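Local atomic coordinates of S.cerevisiae chromosome XVI reading frame ORF YPL253c (Saccharomyces cerevisiae, PDB entry 2O0A), a protein that recruits the microtubule motor Kar3 and cross-links antiparallel microtubules as its heterodimer partner, here represented by its C-terminal domain, a kinesin-like motor fold lacking a nucleotide-binding site. Residues Y83-L88 / T120-Q125; E109-F114 / F223-L228. All coordinates share one frame; numbering follows the deposited sequence.

Contact 1 of 2, residues Y83-L88 / T120-Q125; sequences YHDMCL and TIYQKQ
His-84 and Tyr-122 reach across the gap head-on, and their first torsions set the meeting. The imidazole swings out with CG opposite the backbone N (chi1 168°), while the phenol leaves its helix with CG opposite its own carbonyl carbon (chi1 -47°). They form a T-shaped, edge-to-face pair, centroids 4.5 Å apart and planes at 84°. The NE2-CD2 edge of His-84 stands over one face of Tyr-122, near its rim, with NE2 3.3 Å from Tyr-122 CE1. On the opposite face Ile-121 CG2 sits 3.5 Å above the ring centre of Tyr-122, so the phenol is sandwiched. Asp-85 then takes the far end: Tyr-122 OH donates to Asp-85 OD1 over 2.6 Å, meeting the syn lone pair, and this oxygen lies in the plane of the phenol at its edge. Leu-88 CD1 adds an apolar contact 3.8 Å from Tyr-122 CD1.

A long tyrosine suits this place because the backbones are far apart: the axes of the two short helical segments run nearly parallel, 13.0 Å apart at their closest. The short helix 121-125 is started by Thr-120, whose OG1 accepts from Gln-123 N at 3.1 Å as an N-cap. It leads into strand 126-136 of the main sheet, and Phe-114 packs against both His-84 and Tyr-122, extending the aromatic cluster.

Chemically, one tyrosine offers three different surfaces: a hydroxyl for a carboxylate, a face for the edge of a polar ring and ring carbons for a leucine methyl. The short bond satisfies the phenol oxygen in a buried setting, and the neighbouring carboxylate and aromatic face would probably stabilise any positive charge on the imidazole of His-84.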
loop_
_atom_site.group_PDB
_atom_site.type_symbol
_atom_site.label_atom_id
_atom_site.label_comp_id
_atom_site.label_asym_id
_atom_site.label_seq_id
_atom_site.Cartn_x
_atom_site.Cartn_y
_atom_site.Cartn_z
ATOM N N TYR A 83 8.121 -4.278 -7.820
ATOM C CA TYR A 83 7.951 -2.840 -7.638
ATOM C C TYR A 83 8.854 -2.303 -6.516
ATOM O O TYR A 83 9.556 -1.298 -6.683
ATOM C CB TYR A 83 6.485 -2.578 -7.313
ATOM C CG TYR A 83 6.168 -1.230 -6.720
ATOM C CD1 TYR A 83 6.122 -0.093 -7.520
ATOM C CD2 TYR A 83 5.907 -1.083 -5.346
ATOM C CE1 TYR A 83 5.813 1.150 -6.995
ATOM C CE2 TYR A 83 5.586 0.158 -4.800
ATOM C CZ TYR A 83 5.537 1.276 -5.627
ATOM O OH TYR A 83 5.214 2.509 -5.148
ATOM N N HIS A 84 8.809 -2.966 -5.362
ATOM C CA HIS A 84 9.604 -2.561 -4.217
ATOM C C HIS A 84 11.089 -2.527 -4.551
ATOM O O HIS A 84 11.755 -1.532 -4.283
ATOM C CB HIS A 84 9.328 -3.523 -3.059
ATOM C CG HIS A 84 10.284 -3.387 -1.918
ATOM N ND1 HIS A 84 10.135 -2.448 -0.925
ATOM C CD2 HIS A 84 11.415 -4.073 -1.625
ATOM C CE1 HIS A 84 11.132 -2.562 -0.061
ATOM N NE2 HIS A 84 11.917 -3.547 -0.460
ATOM N N ASP A 85 11.576 -3.597 -5.163
ATOM C CA ASP A 85 12.995 -3.705 -5.500
ATOM C C ASP A 85 13.391 -2.621 -6.488
ATOM O O ASP A 85 14.445 -2.004 -6.340
ATOM C CB ASP A 85 13.325 -5.084 -6.072
ATOM C CG ASP A 85 13.299 -6.190 -5.029
ATOM O OD1 ASP A 85 13.259 -5.896 -3.811
ATOM O OD2 ASP A 85 13.346 -7.366 -5.443
ATOM N N MET A 86 12.520 -2.352 -7.459
ATOM C CA MET A 86 12.792 -1.317 -8.451
ATOM C C MET A 86 12.929 0.046 -7.788
ATOM O O MET A 86 13.895 0.772 -8.042
ATOM C CB MET A 86 11.688 -1.288 -9.503
ATOM C CG MET A 86 11.852 -0.137 -10.488
ATOM S SD MET A 86 10.340 0.260 -11.409
ATOM C CE MET A 86 9.349 1.000 -10.133
ATOM N N CYS A 87 11.977 0.397 -6.926
ATOM C CA CYS A 87 12.021 1.713 -6.270
ATOM C C CYS A 87 13.282 1.869 -5.433
ATOM O O CYS A 87 13.940 2.912 -5.494
ATOM C CB CYS A 87 10.786 1.942 -5.404
ATOM S SG CYS A 87 9.271 2.117 -6.365
ATOM N N LEU A 88 13.658 0.825 -4.690
ATOM C CA LEU A 88 14.915 0.879 -3.926
ATOM C C LEU A 88 16.131 1.001 -4.843
ATOM O O LEU A 88 17.009 1.849 -4.601
ATOM C CB LEU A 88 15.069 -0.318 -2.985
ATOM C CG LEU A 88 14.200 -0.335 -1.730
ATOM C CD1 LEU A 88 14.559 -1.580 -0.945
ATOM C CD2 LEU A 88 14.382 0.919 -0.877
ATOM N N THR A 120 16.175 -10.734 5.851
ATOM C CA THR A 120 15.825 -10.197 4.539
ATOM C C THR A 120 17.029 -9.592 3.852
ATOM O O THR A 120 18.000 -9.163 4.503
ATOM C CB THR A 120 14.690 -9.150 4.592
ATOM O OG1 THR A 120 15.192 -7.951 5.190
ATOM C CG2 THR A 120 13.495 -9.675 5.375
ATOM N N ILE A 121 16.959 -9.555 2.530
ATOM C CA ILE A 121 17.991 -8.927 1.753
ATOM C C ILE A 121 18.058 -7.437 2.083
ATOM O O ILE A 121 19.118 -6.822 2.005
ATOM C CB ILE A 121 17.803 -9.156 0.236
ATOM C CG1 ILE A 121 19.034 -8.663 -0.541
ATOM C CG2 ILE A 121 16.509 -8.526 -0.261
ATOM C CD1 ILE A 121 20.364 -9.286 -0.071
ATOM N N TYR A 122 16.926 -6.867 2.495
ATOM C CA TYR A 122 16.867 -5.426 2.755
ATOM C C TYR A 122 17.657 -5.075 3.990
ATOM O O TYR A 122 18.345 -4.056 4.002
ATOM C CB TYR A 122 15.402 -4.935 2.826
ATOM C CG TYR A 122 14.651 -5.496 1.658
ATOM C CD1 TYR A 122 15.012 -5.158 0.347
ATOM C CD2 TYR A 122 13.651 -6.449 1.842
ATOM C CE1 TYR A 122 14.367 -5.720 -0.746
ATOM C CE2 TYR A 122 12.997 -7.019 0.740
ATOM C CZ TYR A 122 13.360 -6.647 -0.540
ATOM O OH TYR A 122 12.738 -7.232 -1.611
ATOM N N GLN A 123 17.607 -5.940 5.004
ATOM C CA GLN A 123 18.447 -5.775 6.205
ATOM C C GLN A 123 19.941 -5.923 5.899
ATOM O O GLN A 123 20.777 -5.329 6.586
ATOM C CB GLN A 123 18.026 -6.763 7.292
ATOM C CG GLN A 123 16.731 -6.407 8.014
ATOM C CD GLN A 123 16.902 -5.242 8.992
ATOM O OE1 GLN A 123 17.908 -4.518 8.946
ATOM N NE2 GLN A 123 15.935 -5.065 9.877
ATOM N N LYS A 124 20.286 -6.695 4.869
ATOM C CA LYS A 124 21.705 -6.836 4.496
ATOM C C LYS A 124 22.280 -5.573 3.898
ATOM O O LYS A 124 23.458 -5.261 4.105
ATOM C CB LYS A 124 21.912 -8.004 3.535
ATOM C CG LYS A 124 21.549 -9.322 4.164
ATOM C CD LYS A 124 21.839 -10.486 3.235
ATOM C CE LYS A 124 21.069 -11.733 3.648
ATOM N NZ LYS A 124 21.295 -12.116 5.070
ATOM N N GLN A 125 21.431 -4.841 3.186
ATOM C CA GLN A 125 21.833 -3.687 2.405
ATOM C C GLN A 125 21.580 -2.347 3.100
ATOM O O GLN A 125 22.205 -1.348 2.735
ATOM C CB GLN A 125 21.097 -3.690 1.070
ATOM C CG GLN A 125 21.253 -4.946 0.219
ATOM C CD GLN A 125 20.283 -4.928 -0.946
ATOM O OE1 GLN A 125 19.103 -5.250 -0.797
ATOM N NE2 GLN A 125 20.767 -4.516 -2.103
#

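Contact 2 of 2, residues E109-F114 / F223-L228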
loop_
_atom_site.group_PDB
_atom_site.type_symbol
_atom_site.label_atom_id
_atom_site.label_comp_id
_atom_site.label_asym_id
_atom_site.label_seq_id
_atom_site.Cartn_x
_atom_site.Cartn_y
_atom_site.Cartn_z
ATOM N N GLU A 109 1.514 -6.394 9.421
ATOM C CA GLU A 109 2.444 -7.363 9.988
ATOM C C GLU A 109 3.299 -7.992 8.884
ATOM O O GLU A 109 4.529 -8.033 8.970
ATOM C CB GLU A 109 1.611 -8.443 10.677
ATOM C CG GLU A 109 2.366 -9.545 11.376
ATOM C CD GLU A 109 1.422 -10.500 12.096
ATOM O OE1 GLU A 109 0.526 -11.084 11.444
ATOM O OE2 GLU A 109 1.575 -10.659 13.323
ATOM N N SER A 110 2.629 -8.456 7.833
ATOM C CA SER A 110 3.305 -9.101 6.712
ATOM C C SER A 110 4.260 -8.158 6.000
ATOM O O SER A 110 5.346 -8.567 5.587
ATOM C CB SER A 110 2.286 -9.685 5.732
ATOM O OG SER A 110 1.632 -10.784 6.366
ATOM N N LEU A 111 3.855 -6.896 5.887
ATOM C CA LEU A 111 4.693 -5.899 5.242
ATOM C C LEU A 111 6.002 -5.759 6.004
ATOM O O LEU A 111 7.078 -5.810 5.420
ATOM C CB LEU A 111 3.982 -4.541 5.190
ATOM C CG LEU A 111 4.819 -3.366 4.683
ATOM C CD1 LEU A 111 5.309 -3.567 3.250
ATOM C CD2 LEU A 111 4.010 -2.099 4.797
ATOM N N ILE A 112 5.907 -5.579 7.314
ATOM C CA ILE A 112 7.100 -5.348 8.128
ATOM C C ILE A 112 8.041 -6.550 8.091
ATOM O O ILE A 112 9.253 -6.392 7.986
ATOM C CB ILE A 112 6.707 -5.005 9.568
ATOM C CG1 ILE A 112 6.436 -3.507 9.731
ATOM C CG2 ILE A 112 7.848 -5.351 10.537
ATOM C CD1 ILE A 112 5.879 -2.788 8.564
ATOM N N LYS A 113 7.469 -7.745 8.113
ATOM C CA LYS A 113 8.273 -8.963 8.045
ATOM C C LYS A 113 9.015 -9.062 6.706
ATOM O O LYS A 113 10.199 -9.419 6.663
ATOM C CB LYS A 113 7.383 -10.180 8.264
ATOM C CG LYS A 113 6.892 -10.291 9.683
ATOM C CD LYS A 113 6.454 -11.695 10.004
ATOM C CE LYS A 113 4.986 -11.910 9.740
ATOM N NZ LYS A 113 4.566 -13.245 10.275
ATOM N N PHE A 114 8.315 -8.746 5.617
ATOM C CA PHE A 114 8.900 -8.731 4.280
ATOM C C PHE A 114 10.094 -7.766 4.192
ATOM O O PHE A 114 11.120 -8.059 3.557
ATOM C CB PHE A 114 7.811 -8.364 3.256
ATOM C CG PHE A 114 8.358 -7.974 1.919
ATOM C CD1 PHE A 114 8.869 -8.951 1.061
ATOM C CD2 PHE A 114 8.369 -6.646 1.504
ATOM C CE1 PHE A 114 9.394 -8.617 -0.170
ATOM C CE2 PHE A 114 8.886 -6.290 0.255
ATOM C CZ PHE A 114 9.422 -7.289 -0.586
ATOM N N PHE A 223 9.931 5.188 2.163
ATOM C CA PHE A 223 8.756 4.404 1.793
ATOM C C PHE A 223 7.601 4.749 2.723
ATOM O O PHE A 223 7.792 4.809 3.936
ATOM C CB PHE A 223 9.090 2.912 1.901
ATOM C CG PHE A 223 7.869 2.030 1.882
ATOM C CD1 PHE A 223 7.100 1.949 0.726
ATOM C CD2 PHE A 223 7.485 1.306 3.017
ATOM C CE1 PHE A 223 5.951 1.169 0.679
ATOM C CE2 PHE A 223 6.326 0.506 2.997
ATOM C CZ PHE A 223 5.551 0.436 1.821
ATOM N N TYR A 224 6.400 4.948 2.162
ATOM C CA TYR A 224 5.220 5.274 2.962
ATOM C C TYR A 224 4.157 4.228 2.748
ATOM O O TYR A 224 3.756 3.988 1.609
ATOM C CB TYR A 224 4.647 6.649 2.588
ATOM C CG TYR A 224 5.664 7.753 2.660
ATOM C CD1 TYR A 224 5.745 8.576 3.787
ATOM C CD2 TYR A 224 6.529 7.986 1.586
ATOM C CE1 TYR A 224 6.693 9.602 3.849
ATOM C CE2 TYR A 224 7.479 9.006 1.654
ATOM C CZ TYR A 224 7.548 9.796 2.774
ATOM O OH TYR A 224 8.478 10.821 2.828
ATOM N N PHE A 225 3.697 3.628 3.844
ATOM C CA PHE A 225 2.564 2.707 3.814
ATOM C C PHE A 225 1.362 3.423 4.398
ATOM O O PHE A 225 1.346 3.781 5.584
ATOM C CB PHE A 225 2.910 1.450 4.607
ATOM C CG PHE A 225 1.792 0.450 4.720
ATOM C CD1 PHE A 225 1.129 -0.020 3.599
ATOM C CD2 PHE A 225 1.460 -0.075 5.966
ATOM C CE1 PHE A 225 0.109 -0.980 3.708
ATOM C CE2 PHE A 225 0.451 -1.040 6.090
ATOM C CZ PHE A 225 -0.231 -1.495 4.955
ATOM N N ILE A 226 0.371 3.658 3.546
ATOM C CA ILE A 226 -0.823 4.398 3.926
ATOM C C ILE A 226 -1.965 3.400 4.101
ATOM O O ILE A 226 -2.221 2.591 3.216
ATOM C CB ILE A 226 -1.182 5.447 2.850
ATOM C CG1 ILE A 226 -0.043 6.451 2.672
ATOM C CG2 ILE A 226 -2.536 6.103 3.171
ATOM C CD1 ILE A 226 0.328 7.229 3.937
ATOM N N GLU A 227 -2.636 3.442 5.261
ATOM C CA GLU A 227 -3.771 2.566 5.514
ATOM C C GLU A 227 -5.044 3.398 5.589
ATOM O O GLU A 227 -5.188 4.257 6.457
ATOM C CB GLU A 227 -3.580 1.766 6.799
ATOM C CG GLU A 227 -2.493 0.713 6.674
ATOM C CD GLU A 227 -2.218 0.025 7.998
ATOM O OE1 GLU A 227 -1.380 0.526 8.769
ATOM O OE2 GLU A 227 -2.819 -1.022 8.247
ATOM N N LEU A 228 -5.953 3.129 4.666
ATOM C CA LEU A 228 -7.285 3.708 4.704
ATOM C C LEU A 228 -8.223 2.526 4.895
ATOM O O LEU A 228 -8.612 1.894 3.933
ATOM C CB LEU A 228 -7.568 4.465 3.410
ATOM C CG LEU A 228 -6.728 5.727 3.189
ATOM C CD1 LEU A 228 -6.700 6.113 1.743
ATOM C CD2 LEU A 228 -7.244 6.866 4.091
#
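Leu-111 lays its CD2 methyl on the face of Phe-225, and here the packing is close. CD2 of Leu-111 lies 3.4 Å from Phe-225 CG and 3.6 Å from the ring centroid, only 22° off the ring normal, a CH-pi contact in which the leucine passes alongside the ring, the two side chains running in opposite senses. A chi1 of 173° extends Leu-111 CG away from its backbone N and carries CD2 across to the strand. The same methyl meets Phe-223 less closely, at the edge of its ring, 3.9 Å from CE2. Strand 221-228 pairs in parallel with strand 94-99, which leads into helix 105-116; this domain, though kinesin-like in fold, has no nucleotide site. Branched leucine and flat phenylalanine fit such a buried helix-on-sheet layer. Were Phe-225 cut back to an alanine, the CD2 methyl of Leu-111 would probably lose the ring face it rests on, leaving a gap under the helix. The other side of the helix is partly exposed: Glu-109 and Lys-113 are turned from the strand and meet loop residues such as Leu-178. Farther along the strand, Glu-227 pairs instead with Arg-108 in a salt bridge.

How the contacts relate
The centres of contact 1 and contact 2 lie about 14 Å apart, and their segments alternate along the chain. Phe-114 at the end of segment 109-114 is the join: its CE2 comes within 3.9 Å of His-84 CD2, and its carbonyl O packs 3.5 Å from Tyr-122 CD2. Helix 105-116 is followed directly by helix 121-125, so one helix faces the strand in contact 2 and the next carries the tyrosine of contact 1. Helix 72-89 also serves both, since its Phe-76 and Tyr-80 touch Leu-111 and Phe-223. Since the domain has no nucleotide site, neither contact can be related to one; contact 2 is centred about 7 Å from the centre of the chain and contact 1 about 16 Å.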